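Local coordinates for isoprenyl transferase (Helicobacter pylori, PDB 2D2R), which probably condenses isopentenyl diphosphate with allylic diphosphates to build polyprenyl diphosphates, working as a magnesium-dependent homodimer of the undecaprenyl diphosphate synthase family, at residues M86-L91 / R119-Q124; N176-R181 / L203-Y208; V186-R191 / E227-D232. All coordinates share one frame; numbering follows the deposited sequence.

Interaction 1 (M86-L91 / R119-Q124)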
loop_
_atom_site.group_PDB
_atom_site.type_symbol
_atom_site.label_atom_id
_atom_site.label_comp_id
_atom_site.label_asym_id
_atom_site.label_seq_id
_atom_site.Cartn_x
_atom_site.Cartn_y
_atom_site.Cartn_z
ATOM N N MET A 86 5.242 -13.738 -26.344
ATOM C CA MET A 86 3.914 -13.203 -26.512
ATOM C C MET A 86 3.871 -11.745 -26.119
ATOM O O MET A 86 3.129 -10.966 -26.702
ATOM C CB MET A 86 2.925 -14.017 -25.676
ATOM C CG MET A 86 2.873 -15.490 -26.085
ATOM S SD MET A 86 2.647 -15.747 -27.919
ATOM C CE MET A 86 0.816 -15.667 -28.106
ATOM N N LEU A 87 4.664 -11.366 -25.127
ATOM C CA LEU A 87 4.669 -9.968 -24.713
ATOM C C LEU A 87 5.123 -9.087 -25.865
ATOM O O LEU A 87 4.439 -8.138 -26.253
ATOM C CB LEU A 87 5.613 -9.760 -23.542
ATOM C CG LEU A 87 4.982 -9.055 -22.353
ATOM C CD1 LEU A 87 6.062 -8.764 -21.285
ATOM C CD2 LEU A 87 4.306 -7.784 -22.817
ATOM N N LYS A 88 6.286 -9.428 -26.409
ATOM C CA LYS A 88 6.878 -8.676 -27.507
ATOM C C LYS A 88 5.950 -8.649 -28.702
ATOM O O LYS A 88 5.824 -7.628 -29.364
ATOM C CB LYS A 88 8.223 -9.296 -27.902
ATOM C CG LYS A 88 8.164 -10.376 -28.985
ATOM C CD LYS A 88 8.510 -9.786 -30.355
ATOM C CE LYS A 88 9.901 -9.134 -30.327
ATOM N NZ LYS A 88 10.395 -8.773 -31.696
ATOM N N LYS A 89 5.301 -9.774 -28.977
ATOM C CA LYS A 89 4.395 -9.826 -30.106
ATOM C C LYS A 89 3.382 -8.782 -29.772
ATOM O O LYS A 89 3.149 -7.848 -30.542
ATOM C CB LYS A 89 3.696 -11.184 -30.211
ATOM C CG LYS A 89 3.079 -11.440 -31.593
ATOM C CD LYS A 89 2.373 -12.782 -31.682
ATOM C CE LYS A 89 0.986 -12.710 -31.037
ATOM N NZ LYS A 89 0.100 -11.708 -31.711
ATOM N N TYR A 90 2.815 -8.942 -28.579
ATOM C CA TYR A 90 1.803 -8.036 -28.073
ATOM C C TYR A 90 2.190 -6.583 -28.277
ATOM O O TYR A 90 1.391 -5.777 -28.735
ATOM C CB TYR A 90 1.568 -8.277 -26.586
ATOM C CG TYR A 90 0.605 -7.272 -26.015
ATOM C CD1 TYR A 90 -0.765 -7.370 -26.284
ATOM C CD2 TYR A 90 1.058 -6.157 -25.291
ATOM C CE1 TYR A 90 -1.668 -6.377 -25.858
ATOM C CE2 TYR A 90 0.164 -5.165 -24.860
ATOM C CZ TYR A 90 -1.195 -5.286 -25.160
ATOM O OH TYR A 90 -2.083 -4.295 -24.827
ATOM N N LEU A 91 3.426 -6.245 -27.946
ATOM C CA LEU A 91 3.858 -4.862 -28.071
ATOM C C LEU A 91 4.121 -4.437 -29.506
ATOM O O LEU A 91 3.763 -3.336 -29.903
ATOM C CB LEU A 91 5.076 -4.610 -27.177
ATOM C CG LEU A 91 4.814 -4.665 -25.656
ATOM C CD1 LEU A 91 6.137 -4.719 -24.908
ATOM C CD2 LEU A 91 3.970 -3.483 -25.216
ATOM N N ARG A 119 13.465 -6.764 -24.108
ATOM C CA ARG A 119 14.008 -5.532 -23.524
ATOM C C ARG A 119 14.268 -4.541 -24.654
ATOM O O ARG A 119 14.111 -3.329 -24.512
ATOM C CB ARG A 119 15.284 -5.862 -22.759
ATOM C CG ARG A 119 15.766 -4.787 -21.830
ATOM C CD ARG A 119 16.664 -5.404 -20.768
ATOM N NE ARG A 119 17.393 -6.547 -21.306
ATOM C CZ ARG A 119 17.995 -7.468 -20.567
ATOM N NH1 ARG A 119 17.971 -7.388 -19.235
ATOM N NH2 ARG A 119 18.595 -8.484 -21.162
ATOM N N ASP A 120 14.608 -5.088 -25.808
ATOM C CA ASP A 120 14.875 -4.294 -27.003
ATOM C C ASP A 120 13.581 -3.659 -27.536
ATOM O O ASP A 120 13.536 -2.453 -27.843
ATOM C CB ASP A 120 15.519 -5.193 -28.081
ATOM C CG ASP A 120 16.230 -4.397 -29.145
ATOM O OD1 ASP A 120 15.541 -3.750 -29.971
ATOM O OD2 ASP A 120 17.479 -4.406 -29.157
ATOM N N THR A 121 12.522 -4.449 -27.643
ATOM C CA THR A 121 11.284 -3.892 -28.137
ATOM C C THR A 121 10.709 -2.946 -27.114
ATOM O O THR A 121 10.104 -1.926 -27.462
ATOM C CB THR A 121 10.278 -4.972 -28.416
ATOM O OG1 THR A 121 10.809 -5.832 -29.436
ATOM C CG2 THR A 121 8.954 -4.373 -28.858
ATOM N N ILE A 122 10.889 -3.277 -25.839
ATOM C CA ILE A 122 10.366 -2.394 -24.811
ATOM C C ILE A 122 11.010 -1.011 -24.953
ATOM O O ILE A 122 10.335 0.002 -25.212
ATOM C CB ILE A 122 10.628 -2.995 -23.421
ATOM C CG1 ILE A 122 9.629 -4.140 -23.184
ATOM C CG2 ILE A 122 10.569 -1.900 -22.349
ATOM C CD1 ILE A 122 9.913 -4.966 -21.904
ATOM N N LEU A 123 12.326 -0.980 -24.825
ATOM C CA LEU A 123 13.053 0.273 -24.934
ATOM C C LEU A 123 12.683 1.042 -26.206
ATOM O O LEU A 123 12.590 2.266 -26.199
ATOM C CB LEU A 123 14.565 0.017 -24.906
ATOM C CG LEU A 123 15.206 -0.701 -23.700
ATOM C CD1 LEU A 123 16.709 -0.707 -23.883
ATOM C CD2 LEU A 123 14.872 -0.009 -22.401
ATOM N N GLN A 124 12.446 0.335 -27.298
ATOM C CA GLN A 124 12.108 1.035 -28.525
ATOM C C GLN A 124 10.737 1.645 -28.554
ATOM O O GLN A 124 10.560 2.735 -29.098
ATOM C CB GLN A 124 12.297 0.119 -29.730
ATOM C CG GLN A 124 13.770 -0.149 -30.024
ATOM C CD GLN A 124 14.181 0.371 -31.377
ATOM O OE1 GLN A 124 13.637 -0.046 -32.412
ATOM N NE2 GLN A 124 15.137 1.285 -31.384
#
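Apolar contact is made by Leu91 and Ile122, whose side chains meet at a slant: CD1 of Leu91 rests 3.9 Å from CG1 of Ile122. The neighbouring Thr121 turns its methyl group to the same leucine, with CG2 4.2 Å from CB of Leu91. Thr121 divides its branches: its methyl faces the leucine, while the hydroxyl lies beside the lysine chain of Lys88 and bonds elsewhere. The polar side of the contact is indirect. Lys88 runs across Thr121 at about a right angle, its chain bent at chi2 and chi3, which carries the CE methylene to 3.5 Å from Thr121 OG1. The ammonium group beyond it, NZ, stays 3.7 Å from that oxygen and makes its salt bridge with Glu117 OE2 instead. Thr121 OG1 lies opposite the carbonyl carbon and beside its own backbone N (chi1 -62°), the setting in which it bonds back to the carbonyl O of Glu117, one turn earlier. Glu117 thus serves both residues, its carboxylate holding the lysine and its backbone oxygen holding the threonine hydroxyl. The two helical segments run nearly parallel, at 27°, with axes 9.7 Å apart, and CA of Lys88 comes within 6.5 Å of CA of Thr121. Helices 80-100 and 116-129 follow one another in the chain with the outermost strand 104-108 between them, and both rest on that strand, Leu91 on Phe105 and Ile122 on Ala107. Leu87 and Ile122 also share Leu141, just past strand 136-140, while Tyr90, elsewhere on the first helix, packs on Val45 and Leu48 of helix 37-56.

Interaction 2 (N176-R181 / L203-Y208)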
loop_
_atom_site.group_PDB
_atom_site.type_symbol
_atom_site.label_atom_id
_atom_site.label_comp_id
_atom_site.label_asym_id
_atom_site.label_seq_id
_atom_site.Cartn_x
_atom_site.Cartn_y
_atom_site.Cartn_z
ATOM N N ASN A 176 12.863 9.807 -6.811
ATOM C CA ASN A 176 13.450 10.095 -8.126
ATOM C C ASN A 176 14.339 9.015 -8.705
ATOM O O ASN A 176 14.851 9.157 -9.815
ATOM C CB ASN A 176 13.987 11.550 -7.975
ATOM C CG ASN A 176 12.782 12.530 -7.895
ATOM O OD1 ASN A 176 12.322 13.114 -6.783
ATOM N ND2 ASN A 176 12.110 12.644 -9.057
ATOM N N ARG A 177 14.461 7.885 -7.990
ATOM C CA ARG A 177 15.215 6.740 -8.492
ATOM C C ARG A 177 14.262 5.545 -8.735
ATOM O O ARG A 177 14.742 4.486 -9.184
ATOM C CB ARG A 177 16.286 6.234 -7.522
ATOM C CG ARG A 177 17.381 7.169 -7.090
ATOM C CD ARG A 177 18.171 7.697 -8.292
ATOM N NE ARG A 177 19.176 8.684 -7.859
ATOM C CZ ARG A 177 20.453 8.414 -7.627
ATOM N NH1 ARG A 177 20.927 7.174 -7.786
ATOM N NH2 ARG A 177 21.257 9.392 -7.204
ATOM N N LEU A 178 12.963 5.682 -8.397
ATOM C CA LEU A 178 11.985 4.594 -8.612
ATOM C C LEU A 178 11.712 4.552 -10.109
ATOM O O LEU A 178 11.953 5.539 -10.777
ATOM C CB LEU A 178 10.683 4.901 -7.859
ATOM C CG LEU A 178 10.901 4.703 -6.332
ATOM C CD1 LEU A 178 9.726 5.192 -5.566
ATOM C CD2 LEU A 178 11.121 3.201 -6.041
ATOM N N ASP A 179 11.231 3.424 -10.620
ATOM C CA ASP A 179 10.902 3.277 -12.074
ATOM C C ASP A 179 9.907 4.359 -12.500
ATOM O O ASP A 179 9.851 4.768 -13.657
ATOM C CB ASP A 179 10.230 1.912 -12.327
ATOM C CG ASP A 179 11.127 0.735 -12.045
ATOM O OD1 ASP A 179 10.636 -0.418 -12.177
ATOM O OD2 ASP A 179 12.320 0.900 -11.691
ATOM N N THR A 180 9.095 4.830 -11.558
ATOM C CA THR A 180 8.046 5.830 -11.803
ATOM C C THR A 180 8.513 7.280 -11.662
ATOM O O THR A 180 7.696 8.187 -11.635
ATOM C CB THR A 180 6.889 5.648 -10.769
ATOM O OG1 THR A 180 7.485 5.599 -9.468
ATOM C CG2 THR A 180 6.155 4.324 -10.981
ATOM N N ARG A 181 9.799 7.512 -11.539
ATOM C CA ARG A 181 10.253 8.882 -11.365
ATOM C C ARG A 181 9.576 9.823 -12.386
ATOM O O ARG A 181 9.325 9.441 -13.555
ATOM C CB ARG A 181 11.775 8.923 -11.500
ATOM C CG ARG A 181 12.287 8.555 -12.867
ATOM C CD ARG A 181 13.787 8.399 -12.754
ATOM N NE ARG A 181 14.496 9.688 -12.814
ATOM C CZ ARG A 181 14.726 10.374 -13.947
ATOM N NH1 ARG A 181 14.305 9.911 -15.126
ATOM N NH2 ARG A 181 15.385 11.530 -13.909
ATOM N N LEU A 203 3.408 0.389 -3.924
ATOM C CA LEU A 203 3.169 0.655 -2.482
ATOM C C LEU A 203 3.547 2.102 -2.123
ATOM O O LEU A 203 2.774 2.856 -1.527
ATOM C CB LEU A 203 3.953 -0.351 -1.672
ATOM C CG LEU A 203 3.630 -1.834 -1.959
ATOM C CD1 LEU A 203 4.587 -2.794 -1.183
ATOM C CD2 LEU A 203 2.243 -2.111 -1.488
ATOM N N TRP A 204 4.727 2.505 -2.550
ATOM C CA TRP A 204 5.215 3.840 -2.292
ATOM C C TRP A 204 4.384 4.883 -2.985
ATOM O O TRP A 204 3.991 5.853 -2.357
ATOM C CB TRP A 204 6.671 3.935 -2.740
ATOM C CG TRP A 204 7.291 5.312 -2.592
ATOM C CD1 TRP A 204 7.077 6.433 -3.405
ATOM C CD2 TRP A 204 8.279 5.694 -1.647
ATOM N NE1 TRP A 204 7.887 7.461 -2.996
ATOM C CE2 TRP A 204 8.641 7.029 -1.931
ATOM C CE3 TRP A 204 8.914 5.027 -0.584
ATOM C CZ2 TRP A 204 9.605 7.712 -1.186
ATOM C CZ3 TRP A 204 9.858 5.693 0.144
ATOM C CH2 TRP A 204 10.204 7.030 -0.158
ATOM N N GLN A 205 4.080 4.666 -4.263
ATOM C CA GLN A 205 3.356 5.656 -5.043
ATOM C C GLN A 205 1.890 5.819 -4.717
ATOM O O GLN A 205 1.315 6.800 -5.065
ATOM C CB GLN A 205 3.506 5.360 -6.571
ATOM C CG GLN A 205 5.007 5.247 -6.961
ATOM C CD GLN A 205 5.656 3.845 -6.828
ATOM O OE1 GLN A 205 5.248 3.011 -6.009
ATOM N NE2 GLN A 205 6.750 3.608 -7.625
ATOM N N SER A 206 1.308 4.834 -4.045
ATOM C CA SER A 206 -0.107 4.861 -3.700
ATOM C C SER A 206 -0.270 5.181 -2.194
ATOM O O SER A 206 -1.319 4.901 -1.658
ATOM C CB SER A 206 -0.717 3.469 -4.012
ATOM O OG SER A 206 -0.416 3.051 -5.368
ATOM N N SER A 207 0.727 5.780 -1.541
ATOM C CA SER A 207 0.618 6.018 -0.089
ATOM C C SER A 207 -0.636 6.799 0.310
ATOM O O SER A 207 -1.137 6.670 1.452
ATOM C CB SER A 207 1.854 6.764 0.435
ATOM O OG SER A 207 1.937 8.027 -0.223
ATOM N N TYR A 208 -1.134 7.615 -0.613
ATOM C CA TYR A 208 -2.349 8.385 -0.315
ATOM C C TYR A 208 -3.453 8.247 -1.339
ATOM O O TYR A 208 -4.445 9.015 -1.374
ATOM C CB TYR A 208 -2.006 9.863 -0.066
ATOM C CG TYR A 208 -1.305 10.119 1.282
ATOM C CD1 TYR A 208 -2.034 10.241 2.486
ATOM C CD2 TYR A 208 0.086 10.275 1.337
ATOM C CE1 TYR A 208 -1.369 10.509 3.718
ATOM C CE2 TYR A 208 0.739 10.547 2.546
ATOM C CZ TYR A 208 0.007 10.653 3.714
ATOM O OH TYR A 208 0.722 10.874 4.888
#
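The indole of Trp204 receives the methyl CD1 of Leu178 over one face, a CH-pi contact in which that carbon lies 3.8 Å from the centroid of the five-membered ring and only 16° off its normal. The methyl is displaced toward the rim, so its nearest ring atom is Trp204 CD1, at 3.6 Å from Leu178 CD1. Lys146 of the second subunit adds a cation-pi contact to the same indole, and Leu149 of that subunit packs on it too. The amide of Gln205 is engaged in its plane: NE2 gives a hydrogen bond to Thr180 OG1, 2.8 Å long and nearly straight at 176°, with the oxygen lying essentially in the amide plane. The two side chains approach from opposite directions, and the bend of Gln205 at chi2 (88°) turns the amide toward the threonine. NE2 is held a second time by Glu148 OE1 on helix 145-158, a pairing that helps to fix the rotation of this buried amide. The threonine methyl also packs against the amide, with CG2 3.5 Å from Gln205 NE2. Two type I beta turns meet here, Leu178 to Arg181 and Trp204 to Ser207, on the approaches to strands 188-191 and 210-213 of the parallel sheet of the cis-prenyltransferase (undecaprenyl diphosphate synthase) fold. Leu178 closes the first turn by accepting a bond at its O from Arg181 N, 3.0 Å away, and its side chain packs on Leu149 and Ala152 of its own chain. The second turn belongs to the dimer interface: Ser207 makes backbone hydrogen bonds with the second subunit and packs on Leu203 there, while Leu203 in turn meets Ser207 of that subunit.

Interaction 3 (V186-R191 / E227-D232)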
loop_
_atom_site.group_PDB
_atom_site.type_symbol
_atom_site.label_atom_id
_atom_site.label_comp_id
_atom_site.label_asym_id
_atom_site.label_seq_id
_atom_site.Cartn_x
_atom_site.Cartn_y
_atom_site.Cartn_z
ATOM N N VAL A 186 0.047 8.214 -7.366
ATOM C CA VAL A 186 -1.225 7.603 -7.682
ATOM C C VAL A 186 -2.393 8.262 -6.945
ATOM O O VAL A 186 -2.317 8.434 -5.712
ATOM C CB VAL A 186 -1.201 6.116 -7.338
ATOM C CG1 VAL A 186 -2.602 5.545 -7.543
ATOM C CG2 VAL A 186 -0.183 5.415 -8.193
ATOM N N ASP A 187 -3.464 8.624 -7.666
ATOM C CA ASP A 187 -4.620 9.224 -7.009
ATOM C C ASP A 187 -5.705 8.225 -6.639
ATOM O O ASP A 187 -6.420 8.415 -5.649
ATOM C CB ASP A 187 -5.288 10.280 -7.884
ATOM C CG ASP A 187 -4.381 11.444 -8.166
ATOM O OD1 ASP A 187 -4.005 12.155 -7.213
ATOM O OD2 ASP A 187 -4.019 11.634 -9.358
ATOM N N LEU A 188 -5.840 7.184 -7.449
ATOM C CA LEU A 188 -6.878 6.206 -7.240
ATOM C C LEU A 188 -6.292 4.887 -7.700
ATOM O O LEU A 188 -5.806 4.786 -8.820
ATOM C CB LEU A 188 -8.139 6.645 -8.054
ATOM C CG LEU A 188 -9.182 5.757 -8.738
ATOM C CD1 LEU A 188 -9.455 4.476 -8.005
ATOM C CD2 LEU A 188 -10.464 6.510 -9.022
ATOM N N LEU A 189 -6.253 3.903 -6.806
ATOM C CA LEU A 189 -5.724 2.562 -7.114
ATOM C C LEU A 189 -6.925 1.638 -7.107
ATOM O O LEU A 189 -7.627 1.496 -6.106
ATOM C CB LEU A 189 -4.693 2.116 -6.044
ATOM C CG LEU A 189 -4.246 0.660 -6.196
ATOM C CD1 LEU A 189 -3.568 0.475 -7.577
ATOM C CD2 LEU A 189 -3.272 0.304 -5.120
ATOM N N LEU A 190 -7.216 1.066 -8.265
ATOM C CA LEU A 190 -8.378 0.196 -8.395
ATOM C C LEU A 190 -7.989 -1.229 -8.571
ATOM O O LEU A 190 -7.026 -1.501 -9.280
ATOM C CB LEU A 190 -9.176 0.591 -9.647
ATOM C CG LEU A 190 -10.244 -0.362 -10.147
ATOM C CD1 LEU A 190 -11.425 -0.294 -9.157
ATOM C CD2 LEU A 190 -10.700 0.123 -11.621
ATOM N N ARG A 191 -8.713 -2.134 -7.925
ATOM C CA ARG A 191 -8.449 -3.568 -8.116
ATOM C C ARG A 191 -9.756 -4.267 -8.485
ATOM O O ARG A 191 -10.757 -4.200 -7.760
ATOM C CB ARG A 191 -7.835 -4.242 -6.865
ATOM C CG ARG A 191 -7.681 -5.743 -7.040
ATOM C CD ARG A 191 -6.714 -6.393 -6.078
ATOM N NE ARG A 191 -6.563 -7.804 -6.387
ATOM C CZ ARG A 191 -5.549 -8.545 -5.982
ATOM N NH1 ARG A 191 -4.603 -7.974 -5.207
ATOM N NH2 ARG A 191 -5.421 -9.811 -6.423
ATOM N N GLU A 227 -16.364 4.687 -15.341
ATOM C CA GLU A 227 -16.942 6.033 -15.210
ATOM C C GLU A 227 -17.681 6.171 -13.866
ATOM O O GLU A 227 -17.653 7.218 -13.216
ATOM C CB GLU A 227 -17.892 6.280 -16.412
ATOM C CG GLU A 227 -18.547 7.631 -16.459
ATOM C CD GLU A 227 -19.231 7.922 -17.824
ATOM O OE1 GLU A 227 -19.805 9.027 -17.954
ATOM O OE2 GLU A 227 -19.181 7.065 -18.748
ATOM N N ASN A 228 -18.359 5.103 -13.465
ATOM C CA ASN A 228 -19.089 5.074 -12.208
ATOM C C ASN A 228 -18.115 5.216 -11.011
ATOM O O ASN A 228 -18.400 5.937 -10.060
ATOM C CB ASN A 228 -19.851 3.762 -12.089
ATOM C CG ASN A 228 -20.888 3.605 -13.185
ATOM O OD1 ASN A 228 -21.918 4.271 -13.158
ATOM N ND2 ASN A 228 -20.611 2.732 -14.165
ATOM N N ILE A 229 -16.987 4.511 -11.096
ATOM C CA ILE A 229 -15.940 4.544 -10.078
ATOM C C ILE A 229 -15.364 5.946 -9.993
ATOM O O ILE A 229 -15.225 6.533 -8.881
ATOM C CB ILE A 229 -14.806 3.517 -10.418
ATOM C CG1 ILE A 229 -15.226 2.103 -9.987
ATOM C CG2 ILE A 229 -13.477 3.910 -9.729
ATOM C CD1 ILE A 229 -14.560 1.039 -10.808
ATOM N N ILE A 230 -15.071 6.532 -11.147
ATOM C CA ILE A 230 -14.518 7.872 -11.092
ATOM C C ILE A 230 -15.526 8.850 -10.469
ATOM O O ILE A 230 -15.168 9.775 -9.721
ATOM C CB ILE A 230 -14.077 8.339 -12.485
ATOM C CG1 ILE A 230 -12.822 7.565 -12.901
ATOM C CG2 ILE A 230 -13.934 9.840 -12.501
ATOM C CD1 ILE A 230 -12.205 7.981 -14.264
ATOM N N SER A 231 -16.799 8.620 -10.741
ATOM C CA SER A 231 -17.812 9.489 -10.180
ATOM C C SER A 231 -17.760 9.365 -8.647
ATOM O O SER A 231 -17.830 10.362 -7.913
ATOM C CB SER A 231 -19.203 9.085 -10.701
ATOM O OG SER A 231 -20.212 9.813 -10.004
ATOM N N ASP A 232 -17.655 8.125 -8.163
ATOM C CA ASP A 232 -17.559 7.914 -6.724
ATOM C C ASP A 232 -16.323 8.614 -6.154
ATOM O O ASP A 232 -16.399 9.263 -5.092
ATOM C CB ASP A 232 -17.531 6.426 -6.419
ATOM C CG ASP A 232 -18.906 5.811 -6.498
ATOM O OD1 ASP A 232 -19.878 6.576 -6.333
ATOM O OD2 ASP A 232 -19.029 4.578 -6.701
#
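Next to Leu188, which packs on Ile229, the carboxylate oxygen OD2 of Asp187 is gripped by two backbone N-H groups, those of Lys17 and His18, where strand 18-22 begins. The contact that follows is a sheet-to-helix packing of the parallel-sheet undecaprenyl diphosphate synthase fold: strand 188-191, between strands 18-22 and 210-213, faces helix 223-236. Alternation along the strand sends Leu188 and Leu190 toward the helix. Arg191, on the other side, reaches away to a different task. Its NH1 is held by Arg197 O and Ser199 OG, while NH2 makes a long, weak ion pair with Asp24, and all four residues are assigned by similarity to the active site or substrate binding. The Leu188 side chain is about 5 Å from that of Glu210, by similarity a magnesium ligand, so the packing adjoins the probable metal site. Ile229 makes both close contacts from the helix side, spreading its two branches over two strand residues. The branch CG2 lies opposite the backbone N, beside the carbonyl carbon, and meets Leu188 CD2 at 4.0 Å; the two side chains cross at about a right angle. The other branch, CG1 to CD1, diverges from CG2 and goes to Leu190, crossing that side chain in the same manner. Phe212 of the outermost strand 210-213 touches Leu188, Leu190 and Ile229, making one apolar cluster of strand, strand and helix, and Phe221 adds to it at Leu190. Ile229 CD1 lies near both methyls of Leu190, 3.8 Å from its CD1 and 4.0 Å from its CD2.

From the N terminus, interaction 1 comes first: helix 80-100 meets helix 116-129, closing a loop of 27 residues that contains strand 104-108, and it is complete before the others begin. Interactions 2 and 3 cross, since their segments alternate as 176-181, 186-191, 203-208 and 227-232. The first of these closes a loop round strand 188-191, the second a loop round strand 210-213. They also touch, Gln205 O lying 3.0 Å from Val186 N in a probable hydrogen bond. Interaction 1 stands apart, across the chain's centre from interaction 3, joining helices beside strand 104-108, while interactions 2 and 3 adjoin and tie the turn 176-181, the dimer-facing turn 203-208 and the last helix to segment 186-191.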